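Local coordinates for tryptophan synthase alpha chain (Aquifex aeolicus, PDB 2EKC), which probably cleaves indoleglycerol phosphate to indole and glyceraldehyde 3-phosphate, as the alpha subunit of the enzyme that completes tryptophan biosynthesis, at residues A[137-140]-A[141-145]; A[246-249]-A[250-253]. All blocks are in the same frame, centred on the assembly; numbering follows the deposited sequence.

Contact 1 of 2, residues A[137-140]-A[141-145]; sequences EELK and AVMKK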
ATOM      1  N   GLU A 137      -7.514  -0.660  18.743  1.00 20.59           N
ATOM      2  CA  GLU A 137      -6.615  -1.135  19.787  1.00 21.58           C
ATOM      3  C   GLU A 137      -6.457  -2.647  19.785  1.00 21.44           C
ATOM      4  O   GLU A 137      -5.348  -3.155  19.952  1.00 22.17           O
ATOM      5  CB  GLU A 137      -7.089  -0.661  21.165  1.00 25.01           C
ATOM      6  CG  GLU A 137      -7.111   0.855  21.333  1.00 30.75           C
ATOM      7  CD  GLU A 137      -5.804   1.513  20.913  1.00 35.98           C
ATOM      8  OE1 GLU A 137      -4.733   1.087  21.403  1.00 38.30           O
ATOM      9  OE2 GLU A 137      -5.851   2.461  20.093  1.00 38.39           O
ATOM     10  N   GLU A 138      -7.552  -3.374  19.591  1.00 20.68           N
ATOM     11  CA  GLU A 138      -7.471  -4.827  19.582  1.00 21.65           C
ATOM     12  C   GLU A 138      -6.647  -5.316  18.394  1.00 19.78           C
ATOM     13  O   GLU A 138      -5.815  -6.212  18.536  1.00 18.74           O
ATOM     14  CB  GLU A 138      -8.868  -5.458  19.536  1.00 22.97           C
ATOM     15  CG  GLU A 138      -8.825  -6.980  19.454  1.00 28.19           C
ATOM     16  CD  GLU A 138     -10.198  -7.629  19.425  1.00 31.69           C
ATOM     17  OE1 GLU A 138     -11.079  -7.150  18.674  1.00 33.26           O
ATOM     18  OE2 GLU A 138     -10.390  -8.633  20.144  1.00 34.08           O
ATOM     19  N   LEU A 139      -6.878  -4.729  17.226  1.00 17.93           N
ATOM     20  CA  LEU A 139      -6.134  -5.129  16.035  1.00 16.91           C
ATOM     21  C   LEU A 139      -4.654  -4.813  16.181  1.00 14.87           C
ATOM     22  O   LEU A 139      -3.803  -5.630  15.843  1.00 16.52           O
ATOM     23  CB  LEU A 139      -6.679  -4.421  14.793  1.00 15.53           C
ATOM     24  CG  LEU A 139      -5.878  -4.665  13.504  1.00 13.69           C
ATOM     25  CD1 LEU A 139      -5.875  -6.143  13.172  1.00 15.29           C
ATOM     26  CD2 LEU A 139      -6.486  -3.865  12.356  1.00 14.47           C
ATOM     27  N   LYS A 140      -4.345  -3.619  16.671  1.00 16.30           N
ATOM     28  CA  LYS A 140      -2.951  -3.228  16.834  1.00 17.76           C
ATOM     29  C   LYS A 140      -2.234  -4.217  17.756  1.00 17.72           C
ATOM     30  O   LYS A 140      -1.113  -4.648  17.471  1.00 16.36           O
ATOM     31  CB  LYS A 140      -2.854  -1.810  17.408  1.00 17.77           C
ATOM     32  CG  LYS A 140      -3.482  -0.733  16.532  1.00 21.00           C
ATOM     33  CD  LYS A 140      -3.367   0.639  17.187  1.00 23.96           C
ATOM     34  CE  LYS A 140      -4.155   1.692  16.425  1.00 25.14           C
ATOM     35  NZ  LYS A 140      -4.036   3.043  17.046  1.00 26.50           N
ATOM     36  N   ALA A 141      -2.894  -4.581  18.852  1.00 17.41           N
ATOM     37  CA  ALA A 141      -2.322  -5.522  19.814  1.00 18.18           C
ATOM     38  C   ALA A 141      -1.973  -6.858  19.165  1.00 18.62           C
ATOM     39  O   ALA A 141      -0.889  -7.391  19.390  1.00 21.31           O
ATOM     40  CB  ALA A 141      -3.292  -5.742  20.975  1.00 18.89           C
ATOM     41  N   VAL A 142      -2.883  -7.401  18.361  1.00 18.52           N
ATOM     42  CA  VAL A 142      -2.634  -8.679  17.697  1.00 17.78           C
ATOM     43  C   VAL A 142      -1.533  -8.535  16.647  1.00 17.80           C
ATOM     44  O   VAL A 142      -0.661  -9.397  16.521  1.00 16.20           O
ATOM     45  CB  VAL A 142      -3.906  -9.225  17.006  1.00 20.19           C
ATOM     46  CG1 VAL A 142      -3.615 -10.582  16.387  1.00 19.29           C
ATOM     47  CG2 VAL A 142      -5.039  -9.340  18.014  1.00 21.19           C
ATOM     48  N   MET A 143      -1.576  -7.447  15.889  1.00 17.16           N
ATOM     49  CA  MET A 143      -0.559  -7.217  14.872  1.00 16.61           C
ATOM     50  C   MET A 143       0.820  -7.163  15.518  1.00 18.00           C
ATOM     51  O   MET A 143       1.793  -7.678  14.963  1.00 18.44           O
ATOM     52  CB  MET A 143      -0.854  -5.922  14.110  1.00 14.05           C
ATOM     53  CG  MET A 143      -2.036  -6.060  13.150  1.00 14.83           C
ATOM     54  SD  MET A 143      -2.446  -4.557  12.242  1.00 13.66           S
ATOM     55  CE  MET A 143      -1.079  -4.480  11.062  1.00 13.93           C
ATOM     56  N   LYS A 144       0.903  -6.545  16.692  1.00 18.61           N
ATOM     57  CA  LYS A 144       2.168  -6.449  17.415  1.00 20.57           C
ATOM     58  C   LYS A 144       2.662  -7.851  17.752  1.00 19.21           C
ATOM     59  O   LYS A 144       3.844  -8.155  17.629  1.00 18.01           O
ATOM     60  CB  LYS A 144       1.988  -5.654  18.708  1.00 23.42           C
ATOM     61  CG  LYS A 144       3.252  -5.585  19.561  1.00 30.02           C
ATOM     62  CD  LYS A 144       2.975  -4.999  20.937  1.00 32.06           C
ATOM     63  CE  LYS A 144       4.240  -4.948  21.792  1.00 33.24           C
ATOM     64  NZ  LYS A 144       4.885  -6.287  21.963  1.00 32.09           N
ATOM     65  N   LYS A 145       1.739  -8.704  18.174  1.00 21.17           N
ATOM     66  CA  LYS A 145       2.059 -10.078  18.531  1.00 20.87           C
ATOM     67  C   LYS A 145       2.664 -10.862  17.367  1.00 20.84           C
ATOM     68  O   LYS A 145       3.575 -11.663  17.564  1.00 20.05           O
ATOM     69  CB  LYS A 145       0.796 -10.785  19.030  1.00 23.12           C
ATOM     70  CG  LYS A 145       0.991 -12.253  19.385  1.00 25.84           C
ATOM     71  CD  LYS A 145      -0.321 -12.881  19.826  1.00 27.86           C
ATOM     72  CE  LYS A 145      -0.151 -14.352  20.163  1.00 29.75           C
ATOM     73  NZ  LYS A 145      -1.414 -14.926  20.704  1.00 31.36           N
TER
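Leu139 and Met143 lie one helical turn apart and meet obliquely along their flanks. The thioether of Met143 leans against the branch point of Leu139, with SD of Met143 3.7 Å from CG of Leu139, while CD1 of the leucine packs 3.8 Å from CG of the methionine. Met143 carries its CG beside its own backbone N and opposite the carbonyl carbon (chi1 -73°), a setting that also lays this CG 3.2 Å from the carbonyl O of Leu139. The same carbonyl accepts the amide of Met143, the N-to-O distance being 2.9 Å with the donor nearly along the C=O axis, so backbone and side chains tie this i, i+4 pair together. Both residues are buried and belong to the inner side of helix 133-145, the helix of a beta-alpha-beta unit in the TIM barrel that links strand 125-127 to strand 149-154. Leu139 reaches Leu131, and Met143 touches Leu148 and, with Lys140, Phe150. With an alanine in place of Leu139, the sulfur of Met143 would probably lose the flank it rests on, and a gap would be likely to open toward Leu131. Val142 takes another direction, turning to Leu111, Glu112 and Cys115 of helix 111-120; its CG2 sits 3.3 Å from the carbonyl O of Glu138, which also accepts the amide of Val142. Lys140 stretches its chain back along the helix beyond CG, bringing NZ to a salt bridge of 3.6 Å with OE2 of Glu137, whose own chain is bent. On the exposed side, the methyl CB of Ala141 rests 3.5 Å from the carbonyl O of both Glu137 and Glu138.

Contact 2 of 2, residues A[246-249]-A[250-253]; sequences IEDL and GNLV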
ATOM      1  N   ILE A 246       0.598  -5.505 -20.025  1.00 15.73           N
ATOM      2  CA  ILE A 246       1.728  -5.719 -19.130  1.00 17.63           C
ATOM      3  C   ILE A 246       2.976  -4.915 -19.470  1.00 18.81           C
ATOM      4  O   ILE A 246       3.638  -4.378 -18.577  1.00 16.73           O
ATOM      5  CB  ILE A 246       2.096  -7.219 -19.076  1.00 20.73           C
ATOM      6  CG1 ILE A 246       0.842  -8.049 -18.770  1.00 20.13           C
ATOM      7  CG2 ILE A 246       3.176  -7.461 -18.026  1.00 21.68           C
ATOM      8  CD1 ILE A 246       0.061  -7.578 -17.553  1.00 21.68           C
ATOM      9  N   GLU A 247       3.305  -4.831 -20.755  1.00 19.79           N
ATOM     10  CA  GLU A 247       4.489  -4.084 -21.158  1.00 19.49           C
ATOM     11  C   GLU A 247       4.328  -2.602 -20.850  1.00 17.83           C
ATOM     12  O   GLU A 247       5.266  -1.959 -20.390  1.00 18.43           O
ATOM     13  CB  GLU A 247       4.772  -4.271 -22.651  1.00 21.34           C
ATOM     14  CG  GLU A 247       6.097  -3.654 -23.081  1.00 26.43           C
ATOM     15  CD  GLU A 247       6.352  -3.782 -24.571  1.00 30.49           C
ATOM     16  OE1 GLU A 247       6.320  -4.916 -25.090  1.00 30.54           O
ATOM     17  OE2 GLU A 247       6.588  -2.745 -25.222  1.00 34.26           O
ATOM     18  N   ASP A 248       3.139  -2.061 -21.103  1.00 17.64           N
ATOM     19  CA  ASP A 248       2.878  -0.648 -20.833  1.00 17.49           C
ATOM     20  C   ASP A 248       2.885  -0.384 -19.333  1.00 16.58           C
ATOM     21  O   ASP A 248       3.261   0.701 -18.886  1.00 15.64           O
ATOM     22  CB  ASP A 248       1.528  -0.219 -21.417  1.00 19.72           C
ATOM     23  CG  ASP A 248       1.520  -0.234 -22.940  1.00 23.76           C
ATOM     24  OD1 ASP A 248       2.415   0.387 -23.548  1.00 23.80           O
ATOM     25  OD2 ASP A 248       0.615  -0.864 -23.526  1.00 29.27           O
ATOM     26  N   LEU A 249       2.463  -1.378 -18.558  1.00 16.46           N
ATOM     27  CA  LEU A 249       2.441  -1.256 -17.100  1.00 16.46           C
ATOM     28  C   LEU A 249       3.873  -1.128 -16.576  1.00 15.99           C
ATOM     29  O   LEU A 249       4.173  -0.269 -15.745  1.00 15.92           O
ATOM     30  CB  LEU A 249       1.763  -2.485 -16.480  1.00 15.14           C
ATOM     31  CG  LEU A 249       1.768  -2.588 -14.951  1.00 15.07           C
ATOM     32  CD1 LEU A 249       1.024  -1.406 -14.343  1.00 13.83           C
ATOM     33  CD2 LEU A 249       1.117  -3.901 -14.536  1.00 14.85           C
ATOM     34  N   GLY A 250       4.754  -1.991 -17.068  1.00 16.82           N
ATOM     35  CA  GLY A 250       6.144  -1.941 -16.650  1.00 17.49           C
ATOM     36  C   GLY A 250       6.782  -0.624 -17.048  1.00 17.67           C
ATOM     37  O   GLY A 250       7.591  -0.062 -16.303  1.00 19.48           O
ATOM     38  N   ASN A 251       6.418  -0.123 -18.223  1.00 17.53           N
ATOM     39  CA  ASN A 251       6.958   1.145 -18.703  1.00 18.74           C
ATOM     40  C   ASN A 251       6.524   2.292 -17.802  1.00 17.75           C
ATOM     41  O   ASN A 251       7.312   3.191 -17.508  1.00 17.34           O
ATOM     42  CB  ASN A 251       6.496   1.432 -20.136  1.00 18.93           C
ATOM     43  CG  ASN A 251       7.156   0.526 -21.159  1.00 22.82           C
ATOM     44  OD1 ASN A 251       8.245  -0.002 -20.928  1.00 23.69           O
ATOM     45  ND2 ASN A 251       6.509   0.360 -22.307  1.00 24.48           N
ATOM     46  N   LEU A 252       5.266   2.263 -17.368  1.00 17.87           N
ATOM     47  CA  LEU A 252       4.735   3.308 -16.499  1.00 17.65           C
ATOM     48  C   LEU A 252       5.437   3.314 -15.142  1.00 17.59           C
ATOM     49  O   LEU A 252       5.767   4.373 -14.609  1.00 17.47           O
ATOM     50  CB  LEU A 252       3.227   3.124 -16.303  1.00 18.21           C
ATOM     51  CG  LEU A 252       2.530   4.113 -15.359  1.00 19.80           C
ATOM     52  CD1 LEU A 252       2.730   5.543 -15.854  1.00 20.42           C
ATOM     53  CD2 LEU A 252       1.044   3.780 -15.276  1.00 20.48           C
ATOM     54  N   VAL A 253       5.666   2.130 -14.585  1.00 18.32           N
ATOM     55  CA  VAL A 253       6.340   2.023 -13.292  1.00 17.90           C
ATOM     56  C   VAL A 253       7.775   2.536 -13.409  1.00 19.23           C
ATOM     57  O   VAL A 253       8.284   3.197 -12.502  1.00 17.60           O
ATOM     58  CB  VAL A 253       6.361   0.560 -12.792  1.00 17.86           C
ATOM     59  CG1 VAL A 253       7.307   0.422 -11.597  1.00 18.72           C
ATOM     60  CG2 VAL A 253       4.954   0.129 -12.401  1.00 11.49           C
TER
HETATM   61  O   HOH W   1       8.390  -1.285 -24.021  1.00 52.88           O
HETATM   62  O   HOH W   2       4.292   2.213 -22.782  1.00 29.88           O
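Gly250 opens the second turn by donating its amide to Ile246, with N of Gly250 3.0 Å from the carbonyl O of Ile246. It is buried and brings no side chain of its own to the helix surface. Asn251 follows, its backbone N bonded to the carbonyl O of Glu247. With CG beside the backbone N (chi1 -71°), its amide group folds back over that carbonyl, whose O lies 3.2 Å from the asparagine CG. ND2 thereby faces the two acidic side chains of the preceding turn and reaches both through water: one water takes a hydrogen bond from ND2 and donates to OE2 of Glu247 at 2.6 Å, and a second takes one from ND2 and donates to OD1 of Asp248 at 2.7 Å. The amide plane of Asn251 and the carboxylate plane of Glu247 stand 72° apart. This hydrated face belongs to helix 246-258, which comes after the eighth strand of the TIM barrel and packs its other side on helices 235-242 and 30-42. Leu252 bonds through N to the carbonyl O of Asp248 and sends its side chain to Leu237 and Leu240. Val253, buried, donates its N to the carbonyl O of Leu249 and sets CG2 3.5 Å from the same oxygen; its side chain also touches Leu237 and Val40, both of which Leu249 meets too.

In the fold
Contact 1 comes first along the chain and closes before contact 2 opens. Their centres are 37 Å apart, on opposite sides of the chain's centre, and their nearest atoms stay about 25 Å from each other. Both belong to the helical layer of one eight-stranded parallel barrel: helix 133-145 lies between the fourth and fifth strands, whereas helix 246-258 follows the eighth strand and packs beside helix 30-42, which follows the first. Each spans a little over two turns of helix, with an apolar inner side and a more polar outer one. Contact 1 is remote from the predicted catalytic residues; in contact 2 the side chain of Val253 lies about 12 Å from that of Glu49.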